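Local coordinates for mandelate racemase/muconate lactonizing enzyme family protein (Azoarcus sp., PDB 2QDE) that belongs to the mandelate racemase/muconate lactonizing enzyme family of the enolase superfamily and carries a barium ion in its barrel domain, at residues Thr6-Ile11 / Leu36-Asp41; Ser40-Val45 / Gly116-Val121. One frame throughout, in Å; residues are numbered along the deposited sequence.

Both contacts lie in the N-terminal domain, the part of the enolase-superfamily fold in which an antiparallel sheet is packed against helices. Their centres are about 12 Å apart and on the same side of the chain's centre. Contact 1 pairs strands 5-15 and 31-40. Contact 2 starts where that pairing ends: the turn Ser40-Val45 leads into strand 45-49 and meets the end of helix 101-119. Ser40 and Asp41 belong to both. The two also touch through Val45, whose CG2 lies 3.7 Å from CD2 of His39. Contact 1 is a strand pairing within the sheet; contact 2 joins a hairpin loop of that sheet to a helix that also packs on it.

Contact 1. Residues Thr6-Ile11 / Leu36-Asp41; sequences TKVEVI and LKLHSD
The imidazole of His39 is approached over one face and at its edge. Over the face runs the extended side chain of Lys7, whose CE lies 4.2 Å from the ring centroid in a CH-pi contact, offset toward the rim. The two side chains lie side by side and point the same way. In the ring plane, at the edge, are Lys7 O and CB of Glu9. The Glu9 carboxylate and ring planes are 18° apart, nearly coplanar, and Glu9 OE1 comes 3.0 Å from His39 CE1. The Glu9 carboxylate could favour a protonated ring, but the Lys7 amine nearby would oppose it. His39 ND1 adds only a weak bond to Lys7 O.

Glu9 and Lys37 also run alongside each other. Glu9 OE1 packs on Lys37 CD at 3.4 Å, while Glu9 OE2 reaches Lys37 NZ through a water. Lys37 NZ also forms a salt bridge with Glu371.

The backbones are antiparallel. Lys7 with His39 and Glu9 with Lys37 are hydrogen-bonded pairs; Glu9 N to Lys37 O is 2.9 Å and nearly straight. Thr6 and Lys7 both face His39 in a classic beta bulge. Thr6 N gives His39 O a 2.9 Å bond nearly along the C=O axis, and Lys7 N adds a weak one.

Val8, Val10, Leu36 and Leu38 occupy the other face. Leu36 turns CD1 to Val10 CG2, 3.9 Å away, and to Val8 CG1. Leu38 CD2 lies beside both Val8 methyls.

That apolar face packs on two helices. Val8 and Val10 meet helix 62-78, and Leu36 and Leu38 meet helix 101-119. Strand 45-49 continues the sheet beyond 31-40, and strand 385-387 beyond 5-15.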
# COMPACT_ATOMS: atom_id res chain seq x y z
N THR A 6 45.69 -25.54 6.17
CA THR A 6 46.36 -26.55 5.36
C THR A 6 45.64 -27.89 5.36
O THR A 6 45.97 -28.77 4.57
CB THR A 6 47.78 -26.81 5.89
OG1 THR A 6 47.70 -27.29 7.23
CG2 THR A 6 48.60 -25.53 5.86
N LYS A 7 44.65 -28.04 6.24
CA LYS A 7 43.93 -29.29 6.32
C LYS A 7 42.52 -29.08 6.87
O LYS A 7 42.33 -28.39 7.87
CB LYS A 7 44.72 -30.25 7.21
CG LYS A 7 44.20 -31.67 7.33
CD LYS A 7 45.21 -32.50 8.13
CE LYS A 7 44.57 -33.69 8.82
NZ LYS A 7 45.52 -34.37 9.76
N VAL A 8 41.54 -29.67 6.20
CA VAL A 8 40.16 -29.56 6.64
C VAL A 8 39.66 -30.96 6.97
O VAL A 8 39.67 -31.86 6.13
CB VAL A 8 39.29 -28.92 5.53
CG1 VAL A 8 37.85 -28.83 5.98
CG2 VAL A 8 39.83 -27.54 5.19
N GLU A 9 39.23 -31.14 8.22
CA GLU A 9 38.76 -32.43 8.69
C GLU A 9 37.35 -32.41 9.28
O GLU A 9 37.05 -31.63 10.18
CB GLU A 9 39.75 -32.97 9.74
CG GLU A 9 39.22 -34.12 10.59
CD GLU A 9 40.23 -34.59 11.61
OE1 GLU A 9 41.15 -33.81 11.95
OE2 GLU A 9 40.12 -35.75 12.08
N VAL A 10 36.49 -33.29 8.76
CA VAL A 10 35.10 -33.39 9.22
C VAL A 10 34.84 -34.77 9.81
O VAL A 10 34.97 -35.78 9.12
CB VAL A 10 34.11 -33.14 8.07
CG1 VAL A 10 32.68 -33.26 8.58
CG2 VAL A 10 34.34 -31.76 7.48
N ILE A 11 34.47 -34.80 11.09
CA ILE A 11 34.22 -36.04 11.81
C ILE A 11 32.74 -36.25 12.12
O ILE A 11 32.12 -35.45 12.82
CB ILE A 11 34.96 -36.04 13.17
CG1 ILE A 11 36.42 -35.66 12.96
CG2 ILE A 11 34.83 -37.40 13.84
CD1 ILE A 11 37.15 -35.36 14.24
N LEU A 36 34.09 -30.29 13.14
CA LEU A 36 34.99 -29.75 12.13
C LEU A 36 36.32 -29.34 12.74
O LEU A 36 36.37 -28.79 13.84
CB LEU A 36 34.36 -28.53 11.46
CG LEU A 36 35.23 -27.70 10.51
CD1 LEU A 36 35.62 -28.53 9.29
CD2 LEU A 36 34.48 -26.45 10.09
N LYS A 37 37.40 -29.60 12.02
CA LYS A 37 38.72 -29.20 12.46
C LYS A 37 39.42 -28.52 11.30
O LYS A 37 39.57 -29.10 10.23
CB LYS A 37 39.56 -30.40 12.92
CG LYS A 37 39.16 -30.95 14.28
CD LYS A 37 40.10 -32.07 14.71
CE LYS A 37 39.65 -32.69 16.03
NZ LYS A 37 40.52 -33.86 16.41
N LEU A 38 39.82 -27.27 11.52
CA LEU A 38 40.54 -26.51 10.51
C LEU A 38 41.98 -26.40 11.00
O LEU A 38 42.29 -25.60 11.89
CB LEU A 38 39.94 -25.11 10.35
CG LEU A 38 38.48 -25.01 9.89
CD1 LEU A 38 38.14 -23.55 9.62
CD2 LEU A 38 38.27 -25.84 8.62
N HIS A 39 42.85 -27.24 10.44
CA HIS A 39 44.26 -27.26 10.82
C HIS A 39 45.07 -26.16 10.15
O HIS A 39 45.00 -25.99 8.94
CB HIS A 39 44.88 -28.60 10.45
CG HIS A 39 44.24 -29.78 11.12
ND1 HIS A 39 43.06 -30.34 10.67
CD2 HIS A 39 44.61 -30.49 12.21
CE1 HIS A 39 42.73 -31.35 11.46
NE2 HIS A 39 43.66 -31.46 12.40
N SER A 40 45.85 -25.42 10.94
CA SER A 40 46.69 -24.36 10.39
C SER A 40 48.12 -24.88 10.24
O SER A 40 48.47 -25.94 10.76
CB SER A 40 46.70 -23.14 11.31
OG SER A 40 47.52 -23.37 12.43
N ASP A 41 48.95 -24.11 9.54
CA ASP A 41 50.34 -24.50 9.32
C ASP A 41 51.26 -24.18 10.49
O ASP A 41 52.45 -24.50 10.46
CB ASP A 41 50.87 -23.83 8.04
CG ASP A 41 50.69 -22.33 8.05
OD1 ASP A 41 49.96 -21.81 8.92
OD2 ASP A 41 51.28 -21.66 7.18
O HOH W 1 40.70 -35.96 14.58

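Contact 2. Residues Ser40-Val45 / Gly116-Val121; sequences SDEGLV and GKRFGV
Ser40-Val45 forms the loop of a beta hairpin, closed by Ser40 N to Leu44 O at 3.0 Å, and it faces the last turn of a helix that ends in a Schellman motif, with Gly120 at positive phi as its C-prime residue and Val121 N bonded to Gly116 O.

Lys117 makes the direct hydrogen bond between the two. Its extended chain carries Lys117 NZ to Val45 O, 2.7 Å away and almost exactly along the C=O axis (175°). The same amine forms a salt bridge with Asp113, which holds it from the helix side. A water accepts from Val45 N and, weakly, from Lys117 NZ.

Leu44 supplies the apolar part. Its CG is anti to the carbonyl carbon (chi1 -58°), and CD1 rests tip-first on the helix backbone. Leu44 CD1 lies 3.5 Å from Arg118 CA and also touches CB and CD of Arg118. Leu44 CD1 is also 3.8 Å from Lys117 C.

Arg118 bends at chi2 (58°) and brings its guanidinium to Glu42. Glu42 OE1 and Arg118 NH2 are 3.2 Å apart in a salt bridge. The oxygen is well out of the guanidinium plane, and no N-H points at it, so the attraction is of charge alone.

Ser40 OG firms up the turn. Ser40 OG donates to a lone pair of Leu44 O at 2.7 Å. That oxygen also accepts from Ser40 N.

The contact lies at the surface. It joins the turn between strands 31-40 and 45-49 to the C-terminal end of helix 101-119. Leu3 touches both Glu42 and Arg118. At and just after the helix end, Phe119 and Val121 pack on Val121 and Phe119 of a second subunit.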
# COMPACT_ATOMS: atom_id res chain seq x y z
N SER A 40 45.85 -25.42 10.94
CA SER A 40 46.69 -24.36 10.39
C SER A 40 48.12 -24.88 10.24
O SER A 40 48.47 -25.94 10.76
CB SER A 40 46.70 -23.14 11.31
OG SER A 40 47.52 -23.37 12.43
N ASP A 41 48.95 -24.11 9.54
CA ASP A 41 50.34 -24.50 9.32
C ASP A 41 51.26 -24.18 10.49
O ASP A 41 52.45 -24.50 10.46
CB ASP A 41 50.87 -23.83 8.04
CG ASP A 41 50.69 -22.33 8.05
OD1 ASP A 41 49.96 -21.81 8.92
OD2 ASP A 41 51.28 -21.66 7.18
N GLU A 42 50.72 -23.56 11.53
CA GLU A 42 51.53 -23.24 12.70
C GLU A 42 51.01 -23.95 13.95
O GLU A 42 51.01 -23.38 15.05
CB GLU A 42 51.59 -21.71 12.90
CG GLU A 42 52.56 -21.03 11.92
CD GLU A 42 52.48 -19.50 11.91
OE1 GLU A 42 52.50 -18.88 13.00
OE2 GLU A 42 52.42 -18.91 10.81
N GLY A 43 50.56 -25.19 13.78
CA GLY A 43 50.09 -25.97 14.92
C GLY A 43 48.69 -25.74 15.47
O GLY A 43 48.06 -26.68 15.96
N LEU A 44 48.19 -24.50 15.41
CA LEU A 44 46.86 -24.22 15.94
C LEU A 44 45.76 -24.86 15.10
O LEU A 44 45.83 -24.90 13.87
CB LEU A 44 46.61 -22.71 16.03
CG LEU A 44 47.59 -21.90 16.88
CD1 LEU A 44 47.14 -20.44 16.90
CD2 LEU A 44 47.64 -22.46 18.29
N VAL A 45 44.73 -25.35 15.78
CA VAL A 45 43.60 -25.99 15.10
C VAL A 45 42.28 -25.38 15.57
O VAL A 45 42.05 -25.22 16.77
CB VAL A 45 43.57 -27.50 15.39
CG1 VAL A 45 42.43 -28.15 14.62
CG2 VAL A 45 44.91 -28.14 15.03
N GLY A 116 40.76 -16.72 17.46
CA GLY A 116 40.88 -16.43 18.88
C GLY A 116 42.12 -17.08 19.47
O GLY A 116 42.82 -16.47 20.28
N LYS A 117 42.40 -18.32 19.07
CA LYS A 117 43.58 -19.03 19.55
C LYS A 117 44.82 -18.30 19.06
O LYS A 117 45.78 -18.12 19.82
CB LYS A 117 43.57 -20.48 19.07
CG LYS A 117 42.57 -21.37 19.81
CD LYS A 117 42.48 -22.77 19.20
CE LYS A 117 41.59 -23.67 20.04
NZ LYS A 117 41.35 -24.99 19.39
N ARG A 118 44.80 -17.88 17.81
CA ARG A 118 45.94 -17.16 17.24
C ARG A 118 46.20 -15.84 17.97
O ARG A 118 47.36 -15.50 18.22
CB ARG A 118 45.71 -16.86 15.76
CG ARG A 118 46.92 -16.27 15.06
CD ARG A 118 48.11 -17.21 15.20
NE ARG A 118 49.08 -17.08 14.12
CZ ARG A 118 50.05 -16.17 14.09
NH1 ARG A 118 50.18 -15.30 15.09
NH2 ARG A 118 50.88 -16.14 13.06
N PHE A 119 45.14 -15.10 18.29
CA PHE A 119 45.30 -13.82 18.98
C PHE A 119 45.40 -13.98 20.49
O PHE A 119 45.79 -13.04 21.19
CB PHE A 119 44.12 -12.88 18.66
CG PHE A 119 44.02 -12.48 17.21
CD1 PHE A 119 45.04 -12.75 16.31
CD2 PHE A 119 42.88 -11.82 16.75
CE1 PHE A 119 44.94 -12.36 14.96
CE2 PHE A 119 42.76 -11.43 15.41
CZ PHE A 119 43.79 -11.70 14.52
N GLY A 120 45.05 -15.16 21.00
CA GLY A 120 45.11 -15.40 22.43
C GLY A 120 43.96 -14.79 23.20
O GLY A 120 44.10 -14.42 24.37
N VAL A 121 42.80 -14.68 22.55
CA VAL A 121 41.63 -14.10 23.19
C VAL A 121 40.39 -14.95 22.97
O VAL A 121 40.30 -15.70 21.99
CB VAL A 121 41.34 -12.69 22.63
CG1 VAL A 121 42.58 -11.81 22.76
CG2 VAL A 121 40.93 -12.80 21.16
O HOH W 2 44.71 -25.52 18.92